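Local coordinates for agglutinin alpha chain (Artocarpus integer, PDB 4R6R), which binds D-galactose and the T-antigen disaccharide Gal-beta1,3-GalNAc as a lectin of the jacalin family, and specifically recognises human serum IgA1, at residues K21-G26 and T49-V54; D27-Y32 and P38-N43; E63-V68 and G111-F116; R82-K87 and T102-P107. All blocks are in the same frame, centred on the assembly; numbering follows the deposited sequence.

Interaction 1: residues K21-G26 and T49-V54; sequences KETAIG and TGFTPV
The ring of Phe51 lies flat against the backbone at Gly26. Gly26 CA sits over one ring face, 3.8 Å from the centroid of the Phe51 ring. The line to it is 18° off the ring normal, so this is a CH-pi contact. It is slightly displaced toward the rim, and Gly26 CA comes nearest to Phe51 CE1, at 3.6 Å. Glycine has no side chain here, and the backbone itself forms the surface that the ring covers. Phe51 reaches it with CG set opposite its own carbonyl carbon and beside its backbone N (chi1 -63°). The near-perpendicular second torsion (chi2 -83°) then turns the broad side of the ring to the glycine.

A second approach is made at the rim. Ala24 O lies close to the ring plane, 3.8 Å from Phe51 CE1. A carbonyl oxygen at this edge faces the slightly positive C-H rim, which is probably mildly favourable. The side chain of Thr23 comes in obliquely, with Thr23 OG1 4.4 Å from Phe51 CE1. No hydrogen bond crosses between 21-26 and 49-54. The contact is one aromatic ring laid on main chain.

Thr23 and Ala24 form a classic beta bulge opposite Asn20 and touch Trp123, which lines the galactoside pocket, so the loop before strand 25-34 runs beside the sugar site. Strand 11-19 lies between the two partners in a four-stranded antiparallel sheet of the beta-prism fold. Gly26 pairs with its Ser18 and Thr52 with its Tyr19. Phe51 therefore reaches past this middle strand, touching Ser18, to meet the start of strand 25-34.

Interaction 2: residues D27-Y32 and P38-N43; sequences DFQVVY and PYVGQN
Gln29 reaches from strand 25-34 to Gly41, just past the paired end of the beta hairpin 25-34/37-40, at one side of a four-stranded sheet of the beta-prism fold. Its CB rests against the Asn43 side chain, 3.5 Å from Asn43 OD1. With CG trans to the backbone N (chi1 -175°), the chain heads toward 41-43. Gln29 CG lies 3.5 Å from Gly41 O and also touches Asn43 CA. A bend at chi2 (-82°) then turns the amide toward Gly41, and Gln29 CD passes the same oxygen. Gln29 NE2 gives a nearly straight hydrogen bond of 3.0 Å to Gly41 O. The acceptor lies in the glutamine amide plane. Gln29 NE2 also touches Val40 CG1. The other end of the amide, Gln29 OE1, is held by Asn16 of strand 11-19, so both ends of the group are fixed.

Gly41 is gripped twice, since its N also bonds to Val30 O. Farther along, Tyr32 and Tyr39 form a hydrogen-bonded antiparallel pair, and their rings meet obliquely. Val31 and Val40 make the adjoining non-hydrogen-bonded pair. Val31 CG1 lies alongside Pro38 CB at 3.8 Å.

Beyond Gly41 direct pairing gives way for a step: one water accepts from Val30 N and donates to Gln42 O. Asp27 is bound to Lys45 and Ser46, and a second water, 2.6 Å from Asp27 OD2, accepts from Asn43 ND2 at 2.8 Å.

Interaction 3: residues E63-V68 and G111-F116; sequences EYIMEV and GLIVGF
Ile113 pushes its CD1 methyl against Ile65 and Val68, and this is the tight part of the contact. Ile113 CD1 is 3.5 Å from Ile65 CG2. It is also 3.5 Å from Val68 CG2, closer than carbon atoms usually pack. The two partners offer methyl branches, and the isoleucine side chain meets each at a slant. Ile113 is well extended for this. Its CG1 stands opposite the carbonyl carbon (chi1 -64°), and chi2 of 164° carries CD1 to the far end of the chain.

Near Gly111 the fit is looser. Leu112 CD2 lies 3.9 Å from Tyr64 CB and also touches the near end of the tyrosine ring, and the two side chains cross at about a right angle. Here the backbones are too far apart to bond directly, and two waters join them. Ile65 O accepts from both waters, each at 2.8 Å. One of them accepts from Ile113 N, while the other donates to Gly111 O at 2.7 Å. Ile65 O, Ile113 N and Gly111 O are thus bonded through water, while the methyl contacts are purely apolar.

A bound peptide of another chain, probably the jacalin beta chain, packs on Tyr64 and Leu112 and makes a hydrogen bond with Gly111 N. The contact joins two different sheets of the beta prism: strand 65-75 belongs to a four-stranded sheet, and strand 110-120 to the sheet of strands 2-5, 110-120 and 124-132. Ile12 of strand 11-19, from the third sheet, touches both Ile65 and Ile113. Met129 of strand 124-132 packs on Val68 and Ile113.

Interaction 4: residues R82-K87 and T102-P107; sequences RSLTFK and TPFNLP
Phe104 and Leu84 carry most of the contact, reaching toward each other over strand 65-75, which runs between their strands in one sheet of the beta prism. The strands 78-88 and 102-108 are both antiparallel to it, and so parallel to one another. Their backbones stay well apart: Leu84 CA and Phe104 CA are 9.4 Å from each other. Backbone hydrogen bonds instead tie both strands to strand 65-75, as Thr85 to Ser69 and Leu106 to Val68.

Along 102-107, Thr102 and Pro103 come first. They are turned to a neighbouring alpha-chain subunit, where Thr102 meets Pro103 of that subunit and Pro103 meets its Thr102. Phe104 follows and points its ring at strand 78-88. Its CG sits between the backbone N and the carbonyl carbon (chi1 70°), and chi2 of 89° sets the ring plane nearly perpendicular to the plane of CA, CB and CG. Phe104 CZ then leads, and Leu84 CD2 meets it edge-on, in the ring plane, at 3.9 Å. Leu84 comes in at a slant with this one methyl. Ser83 O approaches the same ring obliquely and more distantly, 4.4 Å from Phe104 CE2. An aromatic side chain of a bound peptide, probably the jacalin beta chain, stacks on the Phe104 ring. Farther on, Leu106 packs on Leu106 of the neighbouring subunit.

No hydrogen bond passes between 82-87 and 102-107, and only 70 Å² is buried between them. A methyl group against a ring edge has little directional preference. Its strength rests on fit, while the register of the strands is set by the central one.

Interactions 1, 3 and 4 are buried and lack direct hydrogen bonds between their segments. Interaction 2 lies partly at the surface and is the one with direct backbone pairing. Interactions 1 and 2 share strand 25-34 and one four-stranded sheet. In a second such sheet, interaction 4 spans strand 65-75, the strand that interaction 3 packs against the sheet of strand 110-120. Interactions 1 and 4 both bring an aromatic ring across a middle strand, one onto main chain and the other onto a methyl. Among the links between these parts are Thr23 O, bonded to Arg82 NE, and Phe28, whose ring meets Phe116 edge-to-face and also touches Phe86.

Interaction 1: residues K21-G26 and T49-V54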
loop_
_atom_site.group_PDB
_atom_site.type_symbol
_atom_site.label_atom_id
_atom_site.label_comp_id
_atom_site.label_asym_id
_atom_site.label_seq_id
_atom_site.Cartn_x
_atom_site.Cartn_y
_atom_site.Cartn_z
ATOM N N LYS A 21 18.261 -8.686 32.954
ATOM C CA LYS A 21 17.402 -7.977 33.840
ATOM C C LYS A 21 18.099 -6.816 34.581
ATOM O O LYS A 21 17.442 -6.105 35.310
ATOM C CB LYS A 21 16.831 -8.978 34.870
ATOM C CG LYS A 21 15.999 -10.104 34.245
ATOM C CD LYS A 21 15.567 -11.039 35.387
ATOM C CE LYS A 21 14.620 -12.121 34.807
ATOM N NZ LYS A 21 14.240 -13.080 35.882
ATOM N N GLU A 22 19.392 -6.606 34.330
ATOM C CA GLU A 22 20.069 -5.456 34.860
ATOM C C GLU A 22 20.547 -4.520 33.808
ATOM O O GLU A 22 20.969 -3.395 34.159
ATOM C CB GLU A 22 21.240 -5.811 35.785
ATOM C CG GLU A 22 20.766 -6.633 37.002
ATOM C CD GLU A 22 21.834 -6.842 38.050
ATOM O OE1 GLU A 22 22.968 -6.367 37.805
ATOM O OE2 GLU A 22 21.570 -7.526 39.077
ATOM N N THR A 23 20.445 -4.892 32.518
ATOM C CA THR A 23 20.985 -3.954 31.503
ATOM C C THR A 23 19.955 -3.622 30.426
ATOM O O THR A 23 19.305 -2.588 30.520
ATOM C CB THR A 23 22.297 -4.474 30.893
ATOM O OG1 THR A 23 22.149 -5.812 30.410
ATOM C CG2 THR A 23 23.423 -4.505 31.996
ATOM N N ALA A 24 19.868 -4.469 29.414
ATOM C CA ALA A 24 19.110 -4.104 28.212
ATOM C C ALA A 24 18.898 -5.366 27.336
ATOM O O ALA A 24 19.283 -6.507 27.714
ATOM C CB ALA A 24 19.891 -3.015 27.446
ATOM N N ILE A 25 18.295 -5.130 26.153
ATOM C CA ILE A 25 18.147 -6.183 25.162
ATOM C C ILE A 25 19.479 -6.472 24.508
ATOM O O ILE A 25 20.280 -5.553 24.205
ATOM C CB ILE A 25 17.104 -5.741 24.078
ATOM C CG1 ILE A 25 15.790 -5.334 24.754
ATOM C CG2 ILE A 25 16.984 -6.765 22.937
ATOM C CD1 ILE A 25 15.079 -6.546 25.376
ATOM N N GLY A 26 19.742 -7.738 24.290
ATOM C CA GLY A 26 20.889 -8.271 23.630
ATOM C C GLY A 26 20.630 -8.757 22.205
ATOM O O GLY A 26 20.568 -7.923 21.283
ATOM N N THR A 49 28.160 -11.896 26.061
ATOM C CA THR A 49 27.321 -13.016 26.425
ATOM C C THR A 49 26.761 -12.721 27.782
ATOM O O THR A 49 27.019 -11.655 28.337
ATOM C CB THR A 49 28.129 -14.321 26.482
ATOM O OG1 THR A 49 29.191 -14.088 27.415
ATOM C CG2 THR A 49 28.710 -14.686 25.100
ATOM N N GLY A 50 25.960 -13.633 28.308
ATOM C CA GLY A 50 25.383 -13.469 29.637
ATOM C C GLY A 50 23.884 -13.111 29.621
ATOM O O GLY A 50 23.291 -12.790 30.693
ATOM N N PHE A 51 23.277 -13.164 28.432
ATOM C CA PHE A 51 21.854 -12.840 28.330
ATOM C C PHE A 51 20.933 -14.053 28.546
ATOM O O PHE A 51 21.373 -15.202 28.372
ATOM C CB PHE A 51 21.545 -12.254 26.971
ATOM C CG PHE A 51 22.250 -10.959 26.701
ATOM C CD1 PHE A 51 21.723 -9.776 27.165
ATOM C CD2 PHE A 51 23.426 -10.925 25.967
ATOM C CE1 PHE A 51 22.324 -8.555 26.924
ATOM C CE2 PHE A 51 24.037 -9.705 25.696
ATOM C CZ PHE A 51 23.523 -8.524 26.201
ATOM N N THR A 52 19.689 -13.801 28.927
ATOM C CA THR A 52 18.645 -14.841 29.004
ATOM C C THR A 52 17.849 -14.892 27.701
ATOM O O THR A 52 17.321 -13.853 27.314
ATOM C CB THR A 52 17.716 -14.422 30.124
ATOM O OG1 THR A 52 18.494 -14.498 31.340
ATOM C CG2 THR A 52 16.533 -15.367 30.286
ATOM N N PRO A 53 17.811 -16.033 27.035
ATOM C CA PRO A 53 16.998 -16.103 25.799
ATOM C C PRO A 53 15.530 -16.324 26.071
ATOM O O PRO A 53 15.097 -16.932 27.045
ATOM C CB PRO A 53 17.531 -17.373 25.108
ATOM C CG PRO A 53 17.977 -18.265 26.281
ATOM C CD PRO A 53 18.628 -17.264 27.199
ATOM N N VAL A 54 14.723 -15.780 25.174
ATOM C CA VAL A 54 13.288 -16.036 25.221
ATOM C C VAL A 54 12.774 -16.251 23.781
ATOM O O VAL A 54 13.221 -15.594 22.819
ATOM C CB VAL A 54 12.489 -14.957 25.955
ATOM C CG1 VAL A 54 12.586 -13.651 25.242
ATOM C CG2 VAL A 54 11.007 -15.369 26.089
#

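Interaction 2: residues D27-Y32 and P38-N43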
loop_
_atom_site.group_PDB
_atom_site.type_symbol
_atom_site.label_atom_id
_atom_site.label_comp_id
_atom_site.label_asym_id
_atom_site.label_seq_id
_atom_site.Cartn_x
_atom_site.Cartn_y
_atom_site.Cartn_z
ATOM N N ASP A 27 20.549 -10.071 22.019
ATOM C CA ASP A 27 20.458 -10.638 20.666
ATOM C C ASP A 27 18.987 -10.462 20.175
ATOM O O ASP A 27 18.026 -10.330 20.999
ATOM C CB ASP A 27 20.626 -12.150 20.741
ATOM C CG ASP A 27 21.999 -12.612 21.305
ATOM O OD1 ASP A 27 22.946 -11.868 21.320
ATOM O OD2 ASP A 27 22.076 -13.808 21.637
ATOM N N PHE A 28 18.860 -10.436 18.853
ATOM C CA PHE A 28 17.490 -10.303 18.278
ATOM C C PHE A 28 17.479 -11.072 16.988
ATOM O O PHE A 28 18.335 -10.887 16.126
ATOM C CB PHE A 28 17.215 -8.806 18.052
ATOM C CG PHE A 28 15.776 -8.545 17.637
ATOM C CD1 PHE A 28 14.780 -8.480 18.626
ATOM C CD2 PHE A 28 15.478 -8.336 16.292
ATOM C CE1 PHE A 28 13.419 -8.253 18.280
ATOM C CE2 PHE A 28 14.127 -8.039 15.957
ATOM C CZ PHE A 28 13.144 -8.020 16.927
ATOM N N GLN A 29 16.448 -11.897 16.829
ATOM C CA GLN A 29 16.248 -12.701 15.609
ATOM C C GLN A 29 14.766 -12.930 15.383
ATOM O O GLN A 29 13.962 -13.034 16.316
ATOM C CB GLN A 29 16.973 -14.036 15.802
ATOM C CG GLN A 29 16.988 -14.986 14.587
ATOM C CD GLN A 29 15.721 -15.826 14.433
ATOM O OE1 GLN A 29 14.953 -16.037 15.362
ATOM N NE2 GLN A 29 15.524 -16.354 13.206
ATOM N N VAL A 30 14.361 -12.980 14.106
ATOM C CA VAL A 30 12.960 -13.159 13.794
ATOM C C VAL A 30 12.762 -14.206 12.721
ATOM O O VAL A 30 13.500 -14.233 11.717
ATOM C CB VAL A 30 12.364 -11.827 13.293
ATOM C CG1 VAL A 30 10.857 -11.905 12.993
ATOM C CG2 VAL A 30 12.604 -10.675 14.311
ATOM N N VAL A 31 11.793 -15.084 12.988
ATOM C CA VAL A 31 11.276 -15.953 11.910
ATOM C C VAL A 31 10.044 -15.264 11.308
ATOM O O VAL A 31 9.019 -15.123 12.038
ATOM C CB VAL A 31 10.896 -17.361 12.406
ATOM C CG1 VAL A 31 10.400 -18.208 11.200
ATOM C CG2 VAL A 31 12.115 -18.011 13.093
ATOM N N TYR A 32 10.179 -14.768 10.090
ATOM C CA TYR A 32 9.044 -14.125 9.433
ATOM C C TYR A 32 8.225 -15.177 8.745
ATOM O O TYR A 32 8.651 -16.342 8.564
ATOM C CB TYR A 32 9.610 -13.120 8.392
ATOM C CG TYR A 32 10.455 -12.031 8.997
ATOM C CD1 TYR A 32 9.817 -10.907 9.578
ATOM C CD2 TYR A 32 11.864 -12.139 9.098
ATOM C CE1 TYR A 32 10.601 -9.874 10.131
ATOM C CE2 TYR A 32 12.634 -11.100 9.658
ATOM C CZ TYR A 32 11.978 -9.968 10.163
ATOM O OH TYR A 32 12.597 -8.923 10.792
ATOM N N PRO A 38 7.988 -20.186 6.447
ATOM C CA PRO A 38 8.856 -19.524 7.448
ATOM C C PRO A 38 10.129 -19.035 6.798
ATOM O O PRO A 38 10.737 -19.759 5.983
ATOM C CB PRO A 38 9.115 -20.625 8.495
ATOM C CG PRO A 38 7.996 -21.630 8.290
ATOM C CD PRO A 38 7.739 -21.604 6.821
ATOM N N TYR A 39 10.511 -17.807 7.074
ATOM C CA TYR A 39 11.774 -17.247 6.623
ATOM C C TYR A 39 12.592 -17.025 7.847
ATOM O O TYR A 39 12.222 -16.218 8.725
ATOM C CB TYR A 39 11.554 -15.920 5.835
ATOM C CG TYR A 39 12.816 -15.225 5.349
ATOM C CD1 TYR A 39 13.624 -14.494 6.244
ATOM C CD2 TYR A 39 13.184 -15.305 3.994
ATOM C CE1 TYR A 39 14.771 -13.862 5.797
ATOM C CE2 TYR A 39 14.344 -14.675 3.551
ATOM C CZ TYR A 39 15.107 -13.982 4.460
ATOM O OH TYR A 39 16.216 -13.323 4.053
ATOM N N VAL A 40 13.669 -17.789 7.981
ATOM C CA VAL A 40 14.482 -17.698 9.215
ATOM C C VAL A 40 15.472 -16.532 9.087
ATOM O O VAL A 40 16.457 -16.578 8.338
ATOM C CB VAL A 40 15.224 -19.020 9.407
ATOM C CG1 VAL A 40 16.100 -18.887 10.669
ATOM C CG2 VAL A 40 14.183 -20.108 9.574
ATOM N N GLY A 41 15.157 -15.379 9.705
ATOM C CA GLY A 41 16.061 -14.276 9.753
ATOM C C GLY A 41 17.412 -14.600 10.382
ATOM O O GLY A 41 17.517 -15.491 11.189
ATOM N N GLN A 42 18.407 -13.831 9.985
ATOM C CA GLN A 42 19.711 -14.021 10.641
ATOM C C GLN A 42 19.604 -13.658 12.102
ATOM O O GLN A 42 18.878 -12.731 12.492
ATOM C CB GLN A 42 20.690 -13.143 9.945
ATOM C CG GLN A 42 21.002 -13.732 8.541
ATOM C CD GLN A 42 21.794 -15.053 8.608
ATOM O OE1 GLN A 42 22.990 -15.039 8.920
ATOM N NE2 GLN A 42 21.140 -16.192 8.324
ATOM N N ASN A 43 20.395 -14.348 12.926
ATOM C CA ASN A 43 20.415 -14.050 14.342
ATOM C C ASN A 43 21.385 -12.889 14.554
ATOM O O ASN A 43 22.620 -12.994 14.311
ATOM C CB ASN A 43 20.874 -15.290 15.165
ATOM C CG ASN A 43 20.787 -15.051 16.672
ATOM O OD1 ASN A 43 20.176 -14.089 17.168
ATOM N ND2 ASN A 43 21.364 -15.997 17.428
HETATM O O HOH W 1 21.080 -15.792 20.246
HETATM O O HOH W 2 16.201 -11.800 12.177
#

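Interaction 3: residues E63-V68 and G111-F116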
loop_
_atom_site.group_PDB
_atom_site.type_symbol
_atom_site.label_atom_id
_atom_site.label_comp_id
_atom_site.label_asym_id
_atom_site.label_seq_id
_atom_site.Cartn_x
_atom_site.Cartn_y
_atom_site.Cartn_z
ATOM N N GLU A 63 -2.724 -14.966 15.229
ATOM C CA GLU A 63 -2.072 -14.107 16.262
ATOM C C GLU A 63 -1.065 -13.137 15.632
ATOM O O GLU A 63 -0.262 -13.596 14.848
ATOM C CB GLU A 63 -1.358 -14.938 17.344
ATOM C CG GLU A 63 -0.748 -14.064 18.447
ATOM C CD GLU A 63 -0.095 -14.815 19.581
ATOM O OE1 GLU A 63 0.185 -16.015 19.426
ATOM O OE2 GLU A 63 0.145 -14.185 20.645
ATOM N N TYR A 64 -1.162 -11.840 15.941
ATOM C CA TYR A 64 -0.238 -10.880 15.374
ATOM C C TYR A 64 -0.047 -9.758 16.372
ATOM O O TYR A 64 -0.895 -9.443 17.201
ATOM C CB TYR A 64 -0.784 -10.313 14.022
ATOM C CG TYR A 64 -2.160 -9.718 14.145
ATOM C CD1 TYR A 64 -2.341 -8.402 14.520
ATOM C CD2 TYR A 64 -3.299 -10.536 13.979
ATOM C CE1 TYR A 64 -3.623 -7.864 14.675
ATOM C CE2 TYR A 64 -4.566 -10.008 14.137
ATOM C CZ TYR A 64 -4.712 -8.708 14.510
ATOM O OH TYR A 64 -5.979 -8.184 14.651
ATOM N N ILE A 65 1.115 -9.112 16.240
ATOM C CA ILE A 65 1.510 -7.983 17.136
ATOM C C ILE A 65 0.620 -6.746 16.860
ATOM O O ILE A 65 0.453 -6.357 15.717
ATOM C CB ILE A 65 2.998 -7.658 16.995
ATOM C CG1 ILE A 65 3.817 -8.859 17.480
ATOM C CG2 ILE A 65 3.352 -6.378 17.784
ATOM C CD1 ILE A 65 5.258 -8.843 16.932
ATOM N N MET A 66 0.097 -6.199 17.947
ATOM C CA MET A 66 -0.708 -4.963 17.946
ATOM C C MET A 66 0.023 -3.767 18.526
ATOM O O MET A 66 -0.321 -2.622 18.289
ATOM C CB MET A 66 -2.062 -5.206 18.669
ATOM C CG MET A 66 -2.936 -6.218 17.933
ATOM S SD MET A 66 -4.505 -6.455 18.855
ATOM C CE MET A 66 -5.419 -4.893 18.620
ATOM N N GLU A 67 1.030 -4.000 19.367
ATOM C CA GLU A 67 1.778 -2.887 19.951
ATOM C C GLU A 67 3.151 -3.374 20.321
ATOM O O GLU A 67 3.271 -4.462 20.906
ATOM C CB GLU A 67 1.116 -2.311 21.242
ATOM C CG GLU A 67 1.874 -1.092 21.787
ATOM C CD GLU A 67 1.139 -0.340 22.885
ATOM O OE1 GLU A 67 -0.024 -0.686 23.191
ATOM O OE2 GLU A 67 1.693 0.618 23.436
ATOM N N VAL A 68 4.168 -2.596 19.945
ATOM C CA VAL A 68 5.523 -2.814 20.488
ATOM C C VAL A 68 5.804 -1.663 21.378
ATOM O O VAL A 68 5.619 -0.503 20.980
ATOM C CB VAL A 68 6.553 -2.883 19.359
ATOM C CG1 VAL A 68 7.952 -3.011 19.959
ATOM C CG2 VAL A 68 6.183 -4.028 18.413
ATOM N N GLY A 111 -2.962 -2.563 10.285
ATOM C CA GLY A 111 -1.713 -2.863 9.609
ATOM C C GLY A 111 -0.925 -3.875 10.440
ATOM O O GLY A 111 -1.344 -4.297 11.510
ATOM N N LEU A 112 0.264 -4.239 9.891
ATOM C CA LEU A 112 1.079 -5.319 10.415
ATOM C C LEU A 112 2.566 -4.875 10.372
ATOM O O LEU A 112 3.062 -4.231 9.413
ATOM C CB LEU A 112 0.996 -6.589 9.539
ATOM C CG LEU A 112 -0.385 -7.246 9.565
ATOM C CD1 LEU A 112 -0.393 -8.196 8.394
ATOM C CD2 LEU A 112 -0.656 -7.940 10.887
ATOM N N ILE A 113 3.318 -5.333 11.413
ATOM C CA ILE A 113 4.773 -5.248 11.376
ATOM C C ILE A 113 5.250 -6.398 10.496
ATOM O O ILE A 113 4.879 -7.541 10.714
ATOM C CB ILE A 113 5.317 -5.469 12.798
ATOM C CG1 ILE A 113 4.840 -4.361 13.703
ATOM C CG2 ILE A 113 6.865 -5.414 12.742
ATOM C CD1 ILE A 113 4.980 -4.637 15.221
ATOM N N VAL A 114 6.065 -6.062 9.513
ATOM C CA VAL A 114 6.571 -7.039 8.522
ATOM C C VAL A 114 8.073 -7.111 8.397
ATOM O O VAL A 114 8.588 -7.818 7.523
ATOM C CB VAL A 114 5.898 -6.865 7.137
ATOM C CG1 VAL A 114 4.366 -7.171 7.242
ATOM C CG2 VAL A 114 6.187 -5.472 6.575
ATOM N N GLY A 115 8.823 -6.420 9.283
ATOM C CA GLY A 115 10.257 -6.396 9.156
ATOM C C GLY A 115 10.839 -5.562 10.243
ATOM O O GLY A 115 10.196 -4.651 10.783
ATOM N N PHE A 116 12.093 -5.883 10.578
ATOM C CA PHE A 116 12.895 -5.121 11.562
ATOM C C PHE A 116 14.242 -4.759 10.960
ATOM O O PHE A 116 14.806 -5.518 10.175
ATOM C CB PHE A 116 13.128 -5.922 12.842
ATOM C CG PHE A 116 11.912 -6.143 13.678
ATOM C CD1 PHE A 116 11.074 -7.263 13.463
ATOM C CD2 PHE A 116 11.569 -5.281 14.705
ATOM C CE1 PHE A 116 9.904 -7.524 14.216
ATOM C CE2 PHE A 116 10.404 -5.557 15.488
ATOM C CZ PHE A 116 9.555 -6.658 15.265
HETATM O O HOH W 3 1.969 -6.709 13.407
HETATM O O HOH W 4 -1.441 -4.922 14.178
#

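Interaction 4: residues R82-K87 and T102-P107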
loop_
_atom_site.group_PDB
_atom_site.type_symbol
_atom_site.label_atom_id
_atom_site.label_comp_id
_atom_site.label_asym_id
_atom_site.label_seq_id
_atom_site.Cartn_x
_atom_site.Cartn_y
_atom_site.Cartn_z
ATOM N N ARG A 82 16.533 -0.599 26.356
ATOM C CA ARG A 82 16.607 -1.287 27.635
ATOM C C ARG A 82 15.513 -2.354 27.841
ATOM O O ARG A 82 15.776 -3.344 28.509
ATOM C CB ARG A 82 16.567 -0.303 28.800
ATOM C CG ARG A 82 17.830 0.587 28.779
ATOM C CD ARG A 82 18.142 1.197 30.127
ATOM N NE ARG A 82 18.740 0.128 30.954
ATOM C CZ ARG A 82 18.971 0.258 32.260
ATOM N NH1 ARG A 82 18.664 1.404 32.890
ATOM N NH2 ARG A 82 19.485 -0.736 32.915
ATOM N N SER A 83 14.299 -2.192 27.249
ATOM C CA SER A 83 13.282 -3.195 27.382
ATOM C C SER A 83 12.416 -3.169 26.144
ATOM O O SER A 83 12.312 -2.166 25.468
ATOM C CB SER A 83 12.411 -2.895 28.632
ATOM O OG SER A 83 11.357 -3.761 28.879
ATOM N N LEU A 84 11.789 -4.309 25.930
ATOM C CA LEU A 84 10.732 -4.477 24.887
ATOM C C LEU A 84 9.599 -5.268 25.466
ATOM O O LEU A 84 9.778 -6.254 26.231
ATOM C CB LEU A 84 11.242 -5.246 23.675
ATOM C CG LEU A 84 12.279 -4.492 22.868
ATOM C CD1 LEU A 84 12.964 -5.432 21.858
ATOM C CD2 LEU A 84 11.605 -3.336 22.109
ATOM N N THR A 85 8.407 -4.885 25.031
ATOM C CA THR A 85 7.169 -5.658 25.268
ATOM C C THR A 85 6.407 -5.773 23.971
ATOM O O THR A 85 6.300 -4.797 23.218
ATOM C CB THR A 85 6.271 -4.930 26.283
ATOM O OG1 THR A 85 7.025 -4.791 27.501
ATOM C CG2 THR A 85 4.957 -5.729 26.533
ATOM N N PHE A 86 5.953 -6.968 23.675
ATOM C CA PHE A 86 5.141 -7.231 22.477
ATOM C C PHE A 86 3.722 -7.620 22.880
ATOM O O PHE A 86 3.490 -8.679 23.536
ATOM C CB PHE A 86 5.773 -8.382 21.653
ATOM C CG PHE A 86 7.128 -8.045 21.125
ATOM C CD1 PHE A 86 7.271 -7.381 19.908
ATOM C CD2 PHE A 86 8.291 -8.378 21.856
ATOM C CE1 PHE A 86 8.526 -6.995 19.426
ATOM C CE2 PHE A 86 9.561 -7.999 21.349
ATOM C CZ PHE A 86 9.694 -7.308 20.151
ATOM N N LYS A 87 2.745 -6.793 22.521
ATOM C CA LYS A 87 1.370 -7.141 22.806
ATOM C C LYS A 87 0.748 -7.609 21.510
ATOM O O LYS A 87 0.820 -6.895 20.494
ATOM C CB LYS A 87 0.601 -5.910 23.318
ATOM C CG LYS A 87 -0.877 -6.177 23.529
ATOM C CD LYS A 87 -1.502 -4.823 23.733
ATOM C CE LYS A 87 -3.010 -4.920 23.678
ATOM N NZ LYS A 87 -3.517 -3.621 24.224
ATOM N N THR A 102 13.445 6.271 29.138
ATOM C CA THR A 102 12.412 7.005 28.365
ATOM C C THR A 102 11.504 5.981 27.677
ATOM O O THR A 102 11.993 5.216 26.852
ATOM C CB THR A 102 13.083 7.871 27.297
ATOM O OG1 THR A 102 14.015 8.783 27.914
ATOM C CG2 THR A 102 12.075 8.719 26.528
ATOM N N PRO A 103 10.195 5.989 27.970
ATOM C CA PRO A 103 9.300 5.061 27.288
ATOM C C PRO A 103 9.102 5.445 25.831
ATOM O O PRO A 103 9.258 6.610 25.427
ATOM C CB PRO A 103 7.996 5.202 28.049
ATOM C CG PRO A 103 7.999 6.650 28.504
ATOM C CD PRO A 103 9.448 6.917 28.847
ATOM N N PHE A 104 8.825 4.403 25.036
ATOM C CA PHE A 104 8.285 4.565 23.655
ATOM C C PHE A 104 7.240 3.514 23.443
ATOM O O PHE A 104 7.142 2.461 24.100
ATOM C CB PHE A 104 9.392 4.498 22.582
ATOM C CG PHE A 104 9.959 3.134 22.432
ATOM C CD1 PHE A 104 9.364 2.222 21.521
ATOM C CD2 PHE A 104 11.025 2.709 23.230
ATOM C CE1 PHE A 104 9.824 0.919 21.435
ATOM C CE2 PHE A 104 11.516 1.400 23.098
ATOM C CZ PHE A 104 10.888 0.515 22.208
ATOM N N ASN A 105 6.367 3.820 22.486
ATOM C CA ASN A 105 5.357 2.848 22.089
ATOM C C ASN A 105 4.886 3.056 20.661
ATOM O O ASN A 105 4.740 4.217 20.191
ATOM C CB ASN A 105 4.191 2.761 23.039
ATOM C CG ASN A 105 3.346 3.999 23.018
ATOM O OD1 ASN A 105 2.125 3.897 23.060
ATOM N ND2 ASN A 105 3.971 5.183 22.994
ATOM N N LEU A 106 4.752 1.930 19.975
ATOM C CA LEU A 106 4.162 1.927 18.626
ATOM C C LEU A 106 2.967 1.003 18.703
ATOM O O LEU A 106 3.105 -0.187 18.472
ATOM C CB LEU A 106 5.200 1.455 17.583
ATOM C CG LEU A 106 4.866 1.631 16.078
ATOM C CD1 LEU A 106 3.888 0.679 15.457
ATOM C CD2 LEU A 106 4.476 3.057 15.722
ATOM N N PRO A 107 1.765 1.534 18.977
ATOM C CA PRO A 107 0.485 0.806 18.861
ATOM C C PRO A 107 0.021 0.886 17.398
ATOM O O PRO A 107 0.312 1.863 16.691
ATOM C CB PRO A 107 -0.477 1.580 19.755
ATOM C CG PRO A 107 0.251 2.783 20.176
ATOM C CD PRO A 107 1.535 2.925 19.421
#